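Local coordinates for protein peptidyl-prolyl cis-trans isomerase (PDB 5XB0) that probably catalyses the cis-trans isomerisation of peptide bonds preceding proline, through the FKBP-type domain that makes up most of this fragment, at residues Ser82-Ala87 with Phe124-Ile129; Lys11-Phe16 with Ile101-Ala106; Val57-Leu60 with Lys64-Asp67; Glu7-Ala12 with Asp117-Leu122. One frame throughout, in Å; residues are numbered along the deposited sequence.

Interaction 1: residues Ser82-Ala87 with Phe124-Ile129; sequences SGWTSA and FEIELI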
loop_
_atom_site.group_PDB
_atom_site.type_symbol
_atom_site.label_atom_id
_atom_site.label_comp_id
_atom_site.label_asym_id
_atom_site.label_seq_id
_atom_site.Cartn_x
_atom_site.Cartn_y
_atom_site.Cartn_z
ATOM N N SER A 82 -7.807 -2.427 -2.240
ATOM C CA SER A 82 -8.405 -2.686 -0.941
ATOM C C SER A 82 -7.413 -2.503 0.206
ATOM O O SER A 82 -7.826 -2.188 1.315
ATOM C CB SER A 82 -9.036 -4.088 -0.913
ATOM O OG SER A 82 -8.118 -5.080 -1.304
ATOM N N GLY A 83 -6.118 -2.657 -0.056
ATOM C CA GLY A 83 -5.117 -2.430 0.968
ATOM C C GLY A 83 -5.099 -0.984 1.448
ATOM O O GLY A 83 -4.848 -0.715 2.617
ATOM N N TRP A 84 -5.356 -0.040 0.541
ATOM C CA TRP A 84 -5.498 1.361 0.968
ATOM C C TRP A 84 -6.780 1.553 1.779
ATOM O O TRP A 84 -6.793 2.241 2.803
ATOM C CB TRP A 84 -5.521 2.312 -0.233
ATOM C CG TRP A 84 -4.176 2.713 -0.782
ATOM C CD1 TRP A 84 -3.049 1.948 -0.850
ATOM C CD2 TRP A 84 -3.838 3.983 -1.345
ATOM N NE1 TRP A 84 -2.023 2.667 -1.422
ATOM C CE2 TRP A 84 -2.486 3.917 -1.739
ATOM C CE3 TRP A 84 -4.552 5.169 -1.559
ATOM C CZ2 TRP A 84 -1.829 4.997 -2.327
ATOM C CZ3 TRP A 84 -3.895 6.249 -2.146
ATOM C CH2 TRP A 84 -2.550 6.149 -2.526
ATOM N N THR A 85 -7.869 0.963 1.296
ATOM C CA THR A 85 -9.156 1.104 1.964
ATOM C C THR A 85 -9.081 0.757 3.445
ATOM O O THR A 85 -9.563 1.494 4.295
ATOM C CB THR A 85 -10.213 0.219 1.307
ATOM O OG1 THR A 85 -10.283 0.527 -0.090
ATOM C CG2 THR A 85 -11.576 0.472 1.949
ATOM N N SER A 86 -8.489 -0.388 3.753
ATOM C CA SER A 86 -8.418 -0.814 5.136
ATOM C C SER A 86 -7.328 -0.072 5.894
ATOM O O SER A 86 -7.553 0.388 7.003
ATOM C CB SER A 86 -8.186 -2.323 5.229
ATOM O OG SER A 86 -7.038 -2.700 4.499
ATOM N N ALA A 87 -6.140 0.027 5.310
ATOM C CA ALA A 87 -5.018 0.552 6.076
ATOM C C ALA A 87 -5.215 2.025 6.415
ATOM O O ALA A 87 -4.931 2.455 7.536
ATOM C CB ALA A 87 -3.712 0.356 5.316
ATOM N N PHE A 124 4.324 1.327 -0.596
ATOM C CA PHE A 124 3.924 2.730 -0.712
ATOM C C PHE A 124 4.552 3.585 0.363
ATOM O O PHE A 124 4.684 3.159 1.503
ATOM C CB PHE A 124 2.409 2.873 -0.598
ATOM C CG PHE A 124 1.661 2.382 -1.787
ATOM C CD1 PHE A 124 1.378 3.238 -2.836
ATOM C CD2 PHE A 124 1.208 1.075 -1.846
ATOM C CE1 PHE A 124 0.666 2.786 -3.944
ATOM C CE2 PHE A 124 0.503 0.617 -2.958
ATOM C CZ PHE A 124 0.230 1.481 -4.000
ATOM N N GLU A 125 4.929 4.805 0.003
ATOM C CA GLU A 125 5.141 5.819 1.017
ATOM C C GLU A 125 4.032 6.849 0.847
ATOM O O GLU A 125 3.830 7.344 -0.251
ATOM C CB GLU A 125 6.530 6.442 0.887
ATOM C CG GLU A 125 7.626 5.442 1.245
ATOM C CD GLU A 125 8.924 6.096 1.669
ATOM O OE1 GLU A 125 8.910 7.299 2.013
ATOM O OE2 GLU A 125 9.960 5.396 1.668
ATOM N N ILE A 126 3.299 7.133 1.923
ATOM C CA ILE A 126 2.101 7.963 1.857
ATOM C C ILE A 126 2.130 9.053 2.913
ATOM O O ILE A 126 2.404 8.783 4.074
ATOM C CB ILE A 126 0.826 7.117 2.054
ATOM C CG1 ILE A 126 0.739 6.027 0.986
ATOM C CG2 ILE A 126 -0.421 7.997 2.041
ATOM C CD1 ILE A 126 -0.406 5.083 1.185
ATOM N N GLU A 127 1.868 10.284 2.497
ATOM C CA GLU A 127 1.638 11.388 3.425
ATOM C C GLU A 127 0.164 11.755 3.380
ATOM O O GLU A 127 -0.371 12.046 2.308
ATOM C CB GLU A 127 2.495 12.606 3.079
ATOM C CG GLU A 127 2.297 13.741 4.091
ATOM C CD GLU A 127 3.142 14.962 3.810
ATOM O OE1 GLU A 127 3.343 15.753 4.760
ATOM O OE2 GLU A 127 3.591 15.134 2.651
ATOM N N LEU A 128 -0.503 11.723 4.530
ATOM C CA LEU A 128 -1.923 12.050 4.547
ATOM C C LEU A 128 -2.096 13.549 4.833
ATOM O O LEU A 128 -1.816 14.030 5.931
ATOM C CB LEU A 128 -2.662 11.193 5.576
ATOM C CG LEU A 128 -4.177 11.380 5.608
ATOM C CD1 LEU A 128 -4.861 11.034 4.267
ATOM C CD2 LEU A 128 -4.767 10.546 6.718
ATOM N N ILE A 129 -2.555 14.282 3.828
ATOM C CA ILE A 129 -2.640 15.735 3.905
ATOM C C ILE A 129 -3.967 16.198 4.496
ATOM O O ILE A 129 -4.026 17.178 5.250
ATOM C CB ILE A 129 -2.459 16.363 2.505
ATOM C CG1 ILE A 129 -1.152 15.885 1.876
ATOM C CG2 ILE A 129 -2.493 17.884 2.571
ATOM C CD1 ILE A 129 0.050 16.201 2.707
#
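W84 drives the pyrrole edge of its indole against a face of the F124 ring, making a T-shaped (edge-to-face) pair. The two planes meet at 76°. The centroids of the five-membered ring and the phenyl ring are 4.5 Å apart. W84 NE1 stands 3.4 Å above the F124 plane, over its centre. W84 NE1 is therefore almost equally far from all six phenyl carbons, with F124 CE2 at 3.6 Å, so the nitrogen-bearing edge meets the middle of the aromatic cloud. The benzo part follows on, W84 CZ2 lying 3.7 Å from F124 CD1.

I126 supplies the second apolar surface. Its CD1 sits 3.6 Å out of the indole plane, displaced toward the rim, 3.8 Å from both W84 CE2 and W84 CZ2. F124 and I126 thus meet the tryptophan from two directions, one at the edge and one beyond the ring plane, which restricts how the indole can tilt.

The backbones remain well apart, W84 CA and F124 CA being 9.7 Å from each other. The side chains bridge that gap: with CG anti to the carbonyl carbon (chi1 -83°), the indole leaves helix 82-87 and its far end approaches strand 122-132. All three residues are buried, and I101 and Y56 also pack on W84, the latter edge-to-face. A bound tartrate, probably from crystallisation, lies about 4 Å from the W84 side chain. A tryptophan on the short helix, held over the curved sheet among aromatic residues, is characteristic of the floor of the proline-binding pocket in the FKBP fold.

Interaction 2: residues Lys11-Phe16 with Ile101-Ala106; sequences KAERTF and IPSDQA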
loop_
_atom_site.group_PDB
_atom_site.type_symbol
_atom_site.label_atom_id
_atom_site.label_comp_id
_atom_site.label_asym_id
_atom_site.label_seq_id
_atom_site.Cartn_x
_atom_site.Cartn_y
_atom_site.Cartn_z
ATOM N N LYS A 11 5.718 -18.054 -3.555
ATOM C CA LYS A 11 6.766 -18.238 -2.564
ATOM C C LYS A 11 7.584 -16.962 -2.412
ATOM O O LYS A 11 7.935 -16.581 -1.298
ATOM C CB LYS A 11 7.676 -19.415 -2.938
ATOM C CG LYS A 11 8.817 -19.636 -1.958
ATOM C CD LYS A 11 9.527 -20.948 -2.233
ATOM C CE LYS A 11 10.560 -21.251 -1.157
ATOM N NZ LYS A 11 11.196 -22.573 -1.374
ATOM N N ALA A 12 7.895 -16.311 -3.528
ATOM C CA ALA A 12 8.682 -15.082 -3.494
ATOM C C ALA A 12 7.908 -13.979 -2.774
ATOM O O ALA A 12 8.474 -13.236 -1.966
ATOM C CB ALA A 12 9.057 -14.641 -4.900
ATOM N N GLU A 13 6.612 -13.882 -3.048
ATOM C CA GLU A 13 5.804 -12.889 -2.354
ATOM C C GLU A 13 5.775 -13.176 -0.856
ATOM O O GLU A 13 5.956 -12.265 -0.048
ATOM C CB GLU A 13 4.370 -12.825 -2.888
ATOM C CG GLU A 13 3.546 -11.867 -2.031
ATOM C CD GLU A 13 2.136 -11.643 -2.506
ATOM O OE1 GLU A 13 1.382 -10.998 -1.748
ATOM O OE2 GLU A 13 1.781 -12.092 -3.612
ATOM N N ARG A 14 5.549 -14.435 -0.486
ATOM C CA ARG A 14 5.467 -14.790 0.926
ATOM C C ARG A 14 6.764 -14.466 1.660
ATOM O O ARG A 14 6.725 -13.961 2.783
ATOM C CB ARG A 14 5.120 -16.273 1.098
ATOM C CG ARG A 14 3.678 -16.597 0.740
ATOM C CD ARG A 14 3.034 -17.490 1.786
ATOM N NE ARG A 14 3.850 -18.659 2.086
ATOM C CZ ARG A 14 3.505 -19.603 2.958
ATOM N NH1 ARG A 14 2.354 -19.512 3.612
ATOM N NH2 ARG A 14 4.306 -20.638 3.175
ATOM N N THR A 15 7.911 -14.739 1.043
ATOM C CA THR A 15 9.174 -14.488 1.739
ATOM C C THR A 15 9.459 -12.989 1.801
ATOM O O THR A 15 10.003 -12.500 2.791
ATOM C CB THR A 15 10.382 -15.225 1.094
ATOM O OG1 THR A 15 10.583 -14.782 -0.252
ATOM C CG2 THR A 15 10.151 -16.710 1.087
ATOM N N PHE A 16 9.070 -12.253 0.766
ATOM C CA PHE A 16 9.196 -10.799 0.824
ATOM C C PHE A 16 8.348 -10.239 1.965
ATOM O O PHE A 16 8.823 -9.430 2.776
ATOM C CB PHE A 16 8.782 -10.156 -0.505
ATOM C CG PHE A 16 8.891 -8.652 -0.507
ATOM C CD1 PHE A 16 10.114 -8.033 -0.708
ATOM C CD2 PHE A 16 7.775 -7.861 -0.290
ATOM C CE1 PHE A 16 10.216 -6.652 -0.707
ATOM C CE2 PHE A 16 7.872 -6.492 -0.276
ATOM C CZ PHE A 16 9.091 -5.880 -0.486
ATOM N N ILE A 101 1.936 -3.861 0.975
ATOM C CA ILE A 101 0.610 -4.415 0.724
ATOM C C ILE A 101 0.743 -5.714 -0.058
ATOM O O ILE A 101 1.318 -5.724 -1.156
ATOM C CB ILE A 101 -0.260 -3.387 -0.049
ATOM C CG1 ILE A 101 -0.327 -2.080 0.761
ATOM C CG2 ILE A 101 -1.649 -3.933 -0.335
ATOM C CD1 ILE A 101 -1.088 -0.964 0.089
ATOM N N PRO A 102 0.223 -6.823 0.500
ATOM C CA PRO A 102 0.278 -8.100 -0.230
ATOM C C PRO A 102 -0.516 -8.030 -1.512
ATOM O O PRO A 102 -1.455 -7.231 -1.616
ATOM C CB PRO A 102 -0.338 -9.114 0.751
ATOM C CG PRO A 102 -1.187 -8.295 1.652
ATOM C CD PRO A 102 -0.512 -6.940 1.771
ATOM N N SER A 103 -0.132 -8.837 -2.497
ATOM C CA SER A 103 -0.749 -8.698 -3.806
ATOM C C SER A 103 -2.245 -8.957 -3.731
ATOM O O SER A 103 -2.993 -8.368 -4.514
ATOM C CB SER A 103 -0.095 -9.617 -4.847
ATOM O OG SER A 103 -0.444 -10.973 -4.657
ATOM N N ASP A 104 -2.713 -9.780 -2.785
ATOM C CA ASP A 104 -4.157 -10.035 -2.756
ATOM C C ASP A 104 -4.944 -8.834 -2.208
ATOM O O ASP A 104 -6.174 -8.834 -2.217
ATOM C CB ASP A 104 -4.508 -11.341 -1.998
ATOM C CG ASP A 104 -4.093 -11.356 -0.531
ATOM O OD1 ASP A 104 -3.879 -10.295 0.075
ATOM O OD2 ASP A 104 -4.028 -12.482 0.031
ATOM N N GLN A 105 -4.230 -7.792 -1.781
ATOM C CA GLN A 105 -4.866 -6.541 -1.385
ATOM C C GLN A 105 -4.479 -5.415 -2.340
ATOM O O GLN A 105 -4.714 -4.237 -2.066
ATOM C CB GLN A 105 -4.486 -6.191 0.058
ATOM C CG GLN A 105 -5.130 -7.092 1.079
ATOM C CD GLN A 105 -6.609 -6.780 1.223
ATOM O OE1 GLN A 105 -7.001 -5.615 1.210
ATOM N NE2 GLN A 105 -7.424 -7.802 1.337
ATOM N N ALA A 106 -3.893 -5.796 -3.470
ATOM C CA ALA A 106 -3.458 -4.850 -4.493
ATOM C C ALA A 106 -3.987 -5.338 -5.848
ATOM O O ALA A 106 -5.209 -5.377 -6.048
ATOM C CB ALA A 106 -1.953 -4.724 -4.489
HETATM O O HOH W 1 -1.108 -11.844 -1.463
#
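E13 and S103 meet through two direct hydrogen bonds, one to each carboxylate oxygen. S103 N donates to E13 OE1 at 2.7 Å with an N-H...O angle of 161°, coming from above the carboxylate plane. S103 OG donates to E13 OE2, also at 2.7 Å, on the syn side and close to that plane. The glutamate reaches across fully extended, with CG anti to its backbone N (chi1 175°).

A water-mediated link adds a third hold: water 1 donates to E13 OE1 at 2.6 Å and accepts from D104 N at 2.9 Å. The buried carboxylate thus collects, directly or through water, two successive amides at the start of the 3-10 turn 103-104, where its negative charge would probably be stabilised.

Van der Waals contact is minor, with P102 CB 3.6 Å from E13 OE1. Within the turn, Q105 N bonds to P102 O and A106 N to S103 O.

The contact joins helix 6-21 to the loop that leaves strand 96-101. At the loop's start I101 pairs with L122 of strand 122-132, and further on Q105 bonds to helix 82-87, while F16, one turn beyond E13, packs on P121 and V123.

Interaction 3: residues Val57-Leu60 with Lys64-Asp67; sequences VGRL and KIFD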
loop_
_atom_site.group_PDB
_atom_site.type_symbol
_atom_site.label_atom_id
_atom_site.label_comp_id
_atom_site.label_asym_id
_atom_site.label_seq_id
_atom_site.Cartn_x
_atom_site.Cartn_y
_atom_site.Cartn_z
ATOM N N VAL A 57 4.211 7.662 -3.118
ATOM C CA VAL A 57 5.100 7.016 -4.069
ATOM C C VAL A 57 4.829 5.527 -3.962
ATOM O O VAL A 57 4.873 4.968 -2.873
ATOM C CB VAL A 57 6.579 7.313 -3.790
ATOM C CG1 VAL A 57 7.450 6.594 -4.826
ATOM C CG2 VAL A 57 6.840 8.806 -3.858
ATOM N N GLY A 58 4.542 4.891 -5.094
ATOM C CA GLY A 58 4.296 3.458 -5.113
ATOM C C GLY A 58 5.416 2.741 -5.839
ATOM O O GLY A 58 5.764 3.107 -6.962
ATOM N N ARG A 59 5.990 1.742 -5.175
ATOM C CA ARG A 59 7.118 0.997 -5.716
ATOM C C ARG A 59 6.890 -0.505 -5.751
ATOM O O ARG A 59 6.198 -1.067 -4.893
ATOM C CB ARG A 59 8.379 1.279 -4.899
ATOM C CG ARG A 59 8.775 2.741 -4.841
ATOM C CD ARG A 59 9.958 2.924 -3.917
ATOM N NE ARG A 59 11.162 3.256 -4.663
ATOM C CZ ARG A 59 11.620 4.492 -4.819
ATOM N NH1 ARG A 59 10.984 5.513 -4.260
ATOM N NH2 ARG A 59 12.723 4.704 -5.525
ATOM N N LEU A 60 7.512 -1.142 -6.739
ATOM C CA LEU A 60 7.643 -2.602 -6.768
ATOM C C LEU A 60 8.677 -3.018 -5.724
ATOM O O LEU A 60 9.446 -2.182 -5.238
ATOM C CB LEU A 60 8.059 -3.075 -8.164
ATOM C CG LEU A 60 7.214 -2.552 -9.330
ATOM C CD1 LEU A 60 7.750 -3.062 -10.659
ATOM C CD2 LEU A 60 5.764 -2.956 -9.124
ATOM N N LYS A 64 11.419 -0.131 -8.085
ATOM C CA LYS A 64 10.895 0.612 -9.229
ATOM C C LYS A 64 9.607 1.350 -8.887
ATOM O O LYS A 64 8.659 0.752 -8.398
ATOM C CB LYS A 64 10.632 -0.313 -10.413
ATOM C CG LYS A 64 10.150 0.444 -11.652
ATOM C CD LYS A 64 9.411 -0.457 -12.629
ATOM C CE LYS A 64 8.875 0.343 -13.809
ATOM N NZ LYS A 64 8.044 -0.489 -14.727
ATOM N N ILE A 65 9.578 2.650 -9.154
ATOM C CA ILE A 65 8.362 3.430 -8.971
ATOM C C ILE A 65 7.388 3.148 -10.100
ATOM O O ILE A 65 7.718 3.367 -11.265
ATOM C CB ILE A 65 8.675 4.923 -8.919
ATOM C CG1 ILE A 65 9.534 5.234 -7.695
ATOM C CG2 ILE A 65 7.382 5.750 -8.925
ATOM C CD1 ILE A 65 10.006 6.685 -7.656
ATOM N N PHE A 66 6.195 2.663 -9.765
ATOM C CA PHE A 66 5.200 2.398 -10.801
ATOM C C PHE A 66 4.154 3.508 -10.900
ATOM O O PHE A 66 3.492 3.640 -11.928
ATOM C CB PHE A 66 4.514 1.051 -10.577
ATOM C CG PHE A 66 3.738 0.964 -9.302
ATOM C CD1 PHE A 66 2.428 1.431 -9.233
ATOM C CD2 PHE A 66 4.308 0.412 -8.170
ATOM C CE1 PHE A 66 1.705 1.348 -8.052
ATOM C CE2 PHE A 66 3.583 0.319 -6.997
ATOM C CZ PHE A 66 2.284 0.794 -6.942
ATOM N N ASP A 67 4.016 4.304 -9.840
ATOM C CA ASP A 67 3.118 5.459 -9.848
ATOM C C ASP A 67 3.483 6.359 -8.674
ATOM O O ASP A 67 3.938 5.869 -7.637
ATOM C CB ASP A 67 1.651 5.027 -9.759
ATOM C CG ASP A 67 0.671 6.184 -9.985
ATOM O OD1 ASP A 67 1.027 7.146 -10.691
ATOM O OD2 ASP A 67 -0.464 6.125 -9.454
#
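F66 CG lies between its own backbone N and carbonyl carbon (chi1 63°), which folds the phenyl ring back over the G58 backbone. R59 bends at chi3 (109°), laying a face of its guanidinium on I65. Because G58 has no side chain, the phenyl ring rests on main-chain atoms: G58 O lies over one face, 3.3 Å from F66 CD2, and R59 N is 3.3 Å from F66 CE2.

The backbones form a classic beta bulge in the antiparallel hairpin. F66 N donates to G58 O at 2.9 Å and G58 N to D67 O at 2.8 Å. Beyond the bulge L60 N bonds to K64 O at 2.8 Å.

On the R59-I65 face, I65 CG1 sits 3.6 Å from R59 CZ, centred over the guanidinium, while R59 NE is bound by G63 O. V57 CG1 extends this patch, 3.8 Å from I65 CG1.

The chemistry implies that amide-carbonyl bonds fix the register, while the bulge sets both F66 and D67 opposite G58, the ring over its carbonyl and the D67 side chain on the Y56 side. D67 OD2 is hydrogen-bonded to Y56 OH beside a bound tartrate, consistent with the pocket lined by such residues in FKBP relatives.

Interaction 4: residues Glu7-Ala12 with Asp117-Leu122; sequences EAALKA and DPFTPL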
loop_
_atom_site.group_PDB
_atom_site.type_symbol
_atom_site.label_atom_id
_atom_site.label_comp_id
_atom_site.label_asym_id
_atom_site.label_seq_id
_atom_site.Cartn_x
_atom_site.Cartn_y
_atom_site.Cartn_z
ATOM N N GLU A 7 3.562 -21.095 -8.223
ATOM C CA GLU A 7 4.257 -21.656 -7.079
ATOM C C GLU A 7 5.447 -20.784 -6.688
ATOM O O GLU A 7 5.575 -20.389 -5.532
ATOM C CB GLU A 7 4.715 -23.093 -7.372
ATOM C CG GLU A 7 5.444 -23.745 -6.211
ATOM C CD GLU A 7 5.765 -25.208 -6.461
ATOM O OE1 GLU A 7 5.299 -25.762 -7.482
ATOM O OE2 GLU A 7 6.481 -25.805 -5.628
ATOM N N ALA A 8 6.294 -20.457 -7.660
ATOM C CA ALA A 8 7.492 -19.668 -7.391
ATOM C C ALA A 8 7.159 -18.223 -7.040
ATOM O O ALA A 8 7.741 -17.644 -6.118
ATOM C CB ALA A 8 8.420 -19.709 -8.585
ATOM N N ALA A 9 6.228 -17.637 -7.784
ATOM C CA ALA A 9 5.840 -16.249 -7.549
ATOM C C ALA A 9 5.214 -16.085 -6.171
ATOM O O ALA A 9 5.505 -15.122 -5.462
ATOM C CB ALA A 9 4.883 -15.778 -8.632
ATOM N N LEU A 10 4.367 -17.034 -5.788
ATOM C CA LEU A 10 3.729 -16.996 -4.479
ATOM C C LEU A 10 4.753 -17.159 -3.362
ATOM O O LEU A 10 4.666 -16.488 -2.340
ATOM C CB LEU A 10 2.651 -18.079 -4.360
ATOM C CG LEU A 10 1.312 -17.781 -5.039
ATOM C CD1 LEU A 10 0.294 -18.839 -4.642
ATOM C CD2 LEU A 10 0.809 -16.400 -4.669
ATOM N N LYS A 11 5.718 -18.054 -3.555
ATOM C CA LYS A 11 6.766 -18.238 -2.564
ATOM C C LYS A 11 7.584 -16.962 -2.412
ATOM O O LYS A 11 7.935 -16.581 -1.298
ATOM C CB LYS A 11 7.676 -19.415 -2.938
ATOM C CG LYS A 11 8.817 -19.636 -1.958
ATOM C CD LYS A 11 9.527 -20.948 -2.233
ATOM C CE LYS A 11 10.560 -21.251 -1.157
ATOM N NZ LYS A 11 11.196 -22.573 -1.374
ATOM N N ALA A 12 7.895 -16.311 -3.528
ATOM C CA ALA A 12 8.682 -15.082 -3.494
ATOM C C ALA A 12 7.908 -13.979 -2.774
ATOM O O ALA A 12 8.474 -13.236 -1.966
ATOM C CB ALA A 12 9.057 -14.641 -4.900
ATOM N N ASP A 117 3.405 -7.191 -12.482
ATOM C CA ASP A 117 3.253 -8.623 -12.703
ATOM C C ASP A 117 2.237 -9.218 -11.733
ATOM O O ASP A 117 1.962 -8.642 -10.677
ATOM C CB ASP A 117 4.595 -9.344 -12.536
ATOM C CG ASP A 117 5.587 -9.006 -13.632
ATOM O OD1 ASP A 117 5.156 -8.550 -14.708
ATOM O OD2 ASP A 117 6.796 -9.206 -13.405
ATOM N N PRO A 118 1.670 -10.373 -12.085
ATOM C CA PRO A 118 0.900 -11.151 -11.113
ATOM C C PRO A 118 1.672 -11.350 -9.809
ATOM O O PRO A 118 2.896 -11.483 -9.838
ATOM C CB PRO A 118 0.688 -12.490 -11.836
ATOM C CG PRO A 118 0.657 -12.095 -13.293
ATOM C CD PRO A 118 1.690 -11.013 -13.412
ATOM N N PHE A 119 0.961 -11.335 -8.684
ATOM C CA PHE A 119 1.520 -11.703 -7.386
ATOM C C PHE A 119 2.662 -10.796 -6.956
ATOM O O PHE A 119 3.663 -11.250 -6.401
ATOM C CB PHE A 119 1.973 -13.168 -7.405
ATOM C CG PHE A 119 0.903 -14.101 -7.880
ATOM C CD1 PHE A 119 -0.282 -14.201 -7.181
ATOM C CD2 PHE A 119 1.054 -14.826 -9.047
ATOM C CE1 PHE A 119 -1.290 -15.043 -7.624
ATOM C CE2 PHE A 119 0.051 -15.680 -9.495
ATOM C CZ PHE A 119 -1.119 -15.787 -8.781
ATOM N N THR A 120 2.479 -9.503 -7.188
ATOM C CA THR A 120 3.476 -8.515 -6.791
ATOM C C THR A 120 2.998 -7.711 -5.582
ATOM O O THR A 120 2.059 -6.917 -5.689
ATOM C CB THR A 120 3.785 -7.557 -7.942
ATOM O OG1 THR A 120 4.218 -8.306 -9.084
ATOM C CG2 THR A 120 4.877 -6.578 -7.557
ATOM N N PRO A 121 3.638 -7.913 -4.422
ATOM C CA PRO A 121 3.374 -7.005 -3.300
ATOM C C PRO A 121 3.846 -5.587 -3.632
ATOM O O PRO A 121 4.785 -5.423 -4.404
ATOM C CB PRO A 121 4.175 -7.616 -2.148
ATOM C CG PRO A 121 5.250 -8.426 -2.813
ATOM C CD PRO A 121 4.728 -8.865 -4.150
ATOM N N LEU A 122 3.185 -4.577 -3.080
ATOM C CA LEU A 122 3.506 -3.188 -3.414
ATOM C C LEU A 122 3.979 -2.433 -2.184
ATOM O O LEU A 122 3.485 -2.670 -1.084
ATOM C CB LEU A 122 2.288 -2.484 -4.011
ATOM C CG LEU A 122 1.662 -3.153 -5.239
ATOM C CD1 LEU A 122 0.471 -2.336 -5.739
ATOM C CD2 LEU A 122 2.719 -3.302 -6.330
HETATM O O HOH W 2 5.987 -12.613 -6.466
#
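L10 and F119 form the tight part of a surface contact in which the N-terminal helix 6-21 is laid against the loop leading into strand 122-132 of the FKBP fold. L10 CD2 comes to 3.5 Å from F119 CD1 and 3.9 Å from F119 CE1, while L10 CG stands over a face of the same ring. The leucine therefore meets the phenyl group through a single methyl branch set toward one side of the ring. CG anti to the carbonyl carbon (chi1 -78°) turns the end of L10 toward the ring, which it crosses at a slant. L10 remains exposed despite this close packing.

A9 makes a slacker contact. Its CB points at the loop but stays 4.0 Å from F119 CD2 and 4.1 Å from F119 CB. The nearest backbones are A9 and F119, whose CA atoms are 6.3 Å apart. F119 adopts the left-handed backbone conformation (phi 62°, psi 42°), with its side chain directed to the helix; T6, E13 and A109 also touch it.

The loose side of the contact is this A9 flank, where the polar link between segments 7-12 and 117-122 runs through a water rather than directly. Within the loop, T120 OG1 donates to D117 O, helping to hold the turn that carries F119. Helix and loop carbonyls both face the ordered water, which donates one hydrogen to A9 O and the other to F119 O, each at 2.7 Å.

How the interactions relate
Interactions 2 and 4 lie side by side, their centres about 6 Å apart, and both use helix 6-21, binding it to the two ends of the loop that joins strands 96-101 and 122-132. Interactions 1 and 3 share the antiparallel sheet, in which strands 51-59 and 122-132 are neighbours; their centres are about 14 Å apart, with F124 packing on F66 and G58. In sequence, interaction 3 closes locally before interaction 1 opens, whereas interactions 2 and 4 span from the N-terminal helix to late residues. The helix is attached about 17 Å, centre to centre, from the W84 contact, and segment 101-106 reaches both: I101 packs on W84 and F124, and Q105 bonds to S82 and G83.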